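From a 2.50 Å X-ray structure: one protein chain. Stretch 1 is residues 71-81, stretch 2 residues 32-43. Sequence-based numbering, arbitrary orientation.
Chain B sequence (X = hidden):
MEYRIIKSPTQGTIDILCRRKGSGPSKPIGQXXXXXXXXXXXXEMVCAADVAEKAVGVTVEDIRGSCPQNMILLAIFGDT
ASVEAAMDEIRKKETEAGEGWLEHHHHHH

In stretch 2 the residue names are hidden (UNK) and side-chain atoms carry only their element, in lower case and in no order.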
# COMPACT_ATOMS: atom_id res chain seq x y z
N MET B 71 9.76 -7.54 -3.35
CA MET B 71 9.78 -8.03 -4.73
C MET B 71 8.49 -7.67 -5.46
O MET B 71 7.41 -8.10 -5.05
CB MET B 71 10.03 -9.55 -4.78
CG MET B 71 10.17 -10.09 -6.18
SD MET B 71 10.35 -11.88 -6.22
CE MET B 71 10.46 -12.13 -7.97
N ILE B 72 8.62 -6.88 -6.55
CA ILE B 72 7.49 -6.42 -7.36
C ILE B 72 7.28 -7.26 -8.64
O ILE B 72 6.15 -7.58 -9.01
CB ILE B 72 7.66 -4.89 -7.68
CG1 ILE B 72 7.67 -4.04 -6.39
CG2 ILE B 72 6.58 -4.37 -8.65
CD1 ILE B 72 8.61 -2.93 -6.42
N LEU B 73 8.39 -7.62 -9.29
CA LEU B 73 8.40 -8.20 -10.61
C LEU B 73 9.58 -9.16 -10.75
O LEU B 73 10.59 -9.01 -10.06
CB LEU B 73 8.61 -6.97 -11.54
CG LEU B 73 8.45 -7.03 -13.02
CD1 LEU B 73 7.02 -7.29 -13.42
CD2 LEU B 73 8.85 -5.71 -13.61
N LEU B 74 9.44 -10.12 -11.65
CA LEU B 74 10.47 -11.09 -11.98
C LEU B 74 10.89 -10.84 -13.45
O LEU B 74 10.04 -10.77 -14.34
CB LEU B 74 9.97 -12.54 -11.76
CG LEU B 74 10.99 -13.65 -11.99
CD1 LEU B 74 11.97 -13.75 -10.82
CD2 LEU B 74 10.30 -14.99 -12.24
N ALA B 75 12.19 -10.60 -13.66
CA ALA B 75 12.77 -10.35 -14.98
C ALA B 75 13.72 -11.49 -15.34
O ALA B 75 14.51 -11.93 -14.50
CB ALA B 75 13.50 -9.02 -15.00
N ILE B 76 13.57 -12.02 -16.56
CA ILE B 76 14.30 -13.15 -17.15
C ILE B 76 15.04 -12.59 -18.37
O ILE B 76 14.41 -12.05 -19.28
CB ILE B 76 13.25 -14.26 -17.56
CG1 ILE B 76 12.53 -14.93 -16.39
CG2 ILE B 76 13.77 -15.28 -18.52
CD1 ILE B 76 13.31 -15.00 -15.11
N PHE B 77 16.35 -12.73 -18.40
CA PHE B 77 17.19 -12.20 -19.49
C PHE B 77 17.89 -13.33 -20.26
O PHE B 77 18.40 -14.28 -19.66
CB PHE B 77 18.29 -11.29 -18.89
CG PHE B 77 17.82 -10.11 -18.09
CD1 PHE B 77 17.48 -10.25 -16.75
CD2 PHE B 77 17.77 -8.84 -18.67
CE1 PHE B 77 17.05 -9.15 -16.00
CE2 PHE B 77 17.34 -7.73 -17.91
CZ PHE B 77 16.99 -7.89 -16.59
N GLY B 78 17.99 -13.15 -21.57
CA GLY B 78 18.69 -14.07 -22.46
C GLY B 78 18.28 -13.91 -23.91
O GLY B 78 17.67 -12.90 -24.29
N ASP B 79 18.57 -14.93 -24.72
CA ASP B 79 18.18 -14.93 -26.13
C ASP B 79 16.70 -15.19 -26.15
O ASP B 79 16.20 -15.80 -25.21
CB ASP B 79 18.96 -16.00 -26.92
CG ASP B 79 18.77 -17.42 -26.41
OD1 ASP B 79 19.38 -17.77 -25.38
OD2 ASP B 79 17.99 -18.18 -27.03
N THR B 80 15.99 -14.73 -27.19
CA THR B 80 14.54 -14.88 -27.36
C THR B 80 14.05 -16.31 -27.12
O THR B 80 13.12 -16.50 -26.35
CB THR B 80 14.08 -14.34 -28.73
OG1 THR B 80 14.57 -13.01 -28.89
CG2 THR B 80 12.55 -14.36 -28.90
N ALA B 81 14.67 -17.29 -27.79
CA ALA B 81 14.28 -18.69 -27.71
C ALA B 81 14.28 -19.23 -26.29
O ALA B 81 13.29 -19.83 -25.88
CB ALA B 81 15.15 -19.54 -28.63
N UNK B 32 21.32 -8.66 -22.97
CA UNK B 32 20.13 -9.46 -23.27
C UNK B 32 19.47 -9.13 -24.60
O UNK B 32 19.19 -7.97 -24.92
c UNK B 32 19.11 -9.36 -22.14
N UNK B 33 19.22 -10.18 -25.38
CA UNK B 33 18.53 -10.22 -26.66
C UNK B 33 17.03 -10.02 -26.37
O UNK B 33 16.33 -9.36 -27.12
c UNK B 33 18.78 -11.61 -27.26
c UNK B 33 18.61 -11.76 -28.75
o UNK B 33 17.45 -11.90 -29.20
o UNK B 33 19.65 -11.88 -29.45
N UNK B 34 16.54 -10.60 -25.25
CA UNK B 34 15.15 -10.50 -24.82
C UNK B 34 15.03 -10.41 -23.29
O UNK B 34 15.94 -10.82 -22.57
c UNK B 34 14.35 -11.68 -25.34
N UNK B 35 13.91 -9.85 -22.81
CA UNK B 35 13.58 -9.73 -21.39
C UNK B 35 12.18 -10.27 -21.24
O UNK B 35 11.27 -9.71 -21.85
c UNK B 35 15.04 -7.64 -20.97
c UNK B 35 13.30 -8.30 -19.28
c UNK B 35 13.66 -8.29 -20.78
c UNK B 35 15.11 -6.20 -20.49
N UNK B 36 12.03 -11.33 -20.45
CA UNK B 36 10.74 -11.90 -20.07
C UNK B 36 10.33 -11.31 -18.73
O UNK B 36 11.14 -11.27 -17.79
N UNK B 37 9.12 -10.78 -18.63
CA UNK B 37 8.63 -10.15 -17.39
C UNK B 37 7.42 -10.88 -16.85
O UNK B 37 6.54 -11.23 -17.62
c UNK B 37 10.47 -7.52 -16.95
c UNK B 37 8.84 -6.39 -18.49
c UNK B 37 8.28 -8.66 -17.61
c UNK B 37 9.41 -7.71 -18.05
N UNK B 38 7.41 -11.15 -15.54
CA UNK B 38 6.31 -11.84 -14.88
C UNK B 38 5.98 -11.09 -13.61
O UNK B 38 6.87 -10.82 -12.80
c UNK B 38 6.47 -13.39 -14.65
c UNK B 38 8.38 -14.58 -15.74
c UNK B 38 5.17 -14.04 -14.19
c UNK B 38 6.98 -14.16 -15.88
N UNK B 39 4.71 -10.69 -13.46
CA UNK B 39 4.23 -9.98 -12.29
C UNK B 39 3.09 -10.77 -11.67
O UNK B 39 2.18 -11.21 -12.37
c UNK B 39 3.76 -8.56 -12.64
n UNK B 39 2.27 -5.66 -11.15
c UNK B 39 3.62 -7.64 -11.43
c UNK B 39 3.28 -6.21 -11.78
o UNK B 39 3.93 -5.55 -12.60
N UNK B 40 3.14 -10.92 -10.36
CA UNK B 40 2.13 -11.61 -9.59
C UNK B 40 2.33 -11.41 -8.11
O UNK B 40 3.08 -10.54 -7.69
N UNK B 41 1.64 -12.24 -7.30
CA UNK B 41 1.79 -12.26 -5.86
C UNK B 41 3.16 -12.85 -5.56
O UNK B 41 3.68 -13.65 -6.36
n UNK B 41 -1.95 -14.46 -5.26
c UNK B 41 -0.68 -12.32 -5.27
c UNK B 41 -2.68 -14.82 -6.31
c UNK B 41 0.66 -13.07 -5.25
n UNK B 41 -3.40 -13.91 -6.97
n UNK B 41 -2.71 -16.08 -6.72
c UNK B 41 -1.85 -13.11 -4.71
N UNK B 42 3.77 -12.45 -4.44
CA UNK B 42 5.11 -12.93 -4.13
C UNK B 42 5.29 -14.44 -4.15
O UNK B 42 6.27 -14.92 -4.72
c UNK B 42 8.35 -10.24 -1.33
c UNK B 42 5.71 -12.30 -2.88
s UNK B 42 7.95 -12.03 -1.33
c UNK B 42 7.22 -12.22 -2.96
N UNK B 43 4.34 -15.18 -3.55
CA UNK B 43 4.39 -16.65 -3.50
C UNK B 43 4.49 -17.24 -4.92
O UNK B 43 5.32 -18.10 -5.16
c UNK B 43 3.21 -17.19 -2.63
c UNK B 43 1.84 -16.87 -3.25
c UNK B 43 2.57 -19.15 -1.17
c UNK B 43 3.39 -18.68 -2.28

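Position 32 carries one side-chain carbon, which points toward stretch 1 and sits at the edge of the Phe77 ring, 3.8 Å from Phe77 CD2; a lone carbon is the mark of alanine, Ala32.

At 33, two carbons end in a pair of oxygens. The first carbon, CB, packs 3.6 Å from Asp79 CA, and one of the oxygens lies 3.1 Å from Thr80 OG1. A short carboxylate is aspartate, Asp33, and the oxygen near Thr80 is OD1.

Position 34 again has a single carbon, 3.8 Å from Thr80 CA; this is Ala34. Its backbone opens the ladder, Ala34 N donating to Gly78 O at 2.7 Å and Ala34 O accepting from Gly78 N at 3.3 Å.

Position 35 has four carbons forked at the first, one arm two carbons long. The end of the long arm reaches Phe77 CE2 at 3.7 Å, and the short arm lies 4.3 Å from Ala75 CB. This is isoleucine, Ile35, the two atoms being CD1 and CG2.

Position 36 has no side-chain atoms and is glycine. An ideal CB here would fall 3.6 Å from Ile76 CB, so the bare backbone lies directly beside that branched neighbor. Gly36 N donates to Ile76 O at 2.7 Å, and Gly36 O accepts from Ile76 N at 2.8 Å.

At 37, four carbons fork at the second, and one tip meets both Ala75 CB, at 3.9 Å, and Leu73 CD2, at 4.1 Å: leucine, Leu37, touching through CD2.

The four carbons of 38 fork at the first, with one longer arm whose end touches Leu74 CD2 at 4.0 Å and Ile76 CG1 at 4.2 Å, bridging alternate residues of the opposing strand. It is another isoleucine, Ile38, and that end is CD1.

Position 39 shows three carbons, the last bearing one oxygen and one nitrogen. The first carbon and the oxygen each lie 3.6 Å from Leu73 CD1, and the second carbon 3.5 Å from Ile72 O. This is glutamine, Gln39.

Position 40 has no side chain, hence Gly40, which makes little contact. Three carbons, a nitrogen and a carbon carrying two more nitrogens make 41 an arginine; Arg41 points away and occupies a helix N-cap position.

An unbranched chain of two carbons, sulfur and carbon, its last carbon 3.9 Å from Met71 CB, makes 42 methionine, Met42. Four carbons forked at the first, one arm longer, make 43 Ile43, out of reach.

The rule is an antiparallel ladder whose paired hydrogen bonds at Gly78–Ala34, Ile76–Gly36 and Leu74–Ile38 fix the register. Alternation then sorts the side chains: Ala75, Phe77, Ile35 and Leu37 pack on one face, while Leu74, Ile76, Ala34 and Ile38 share the other.

Stretch 2, residues 32-43: ADAIGLIQGRMI
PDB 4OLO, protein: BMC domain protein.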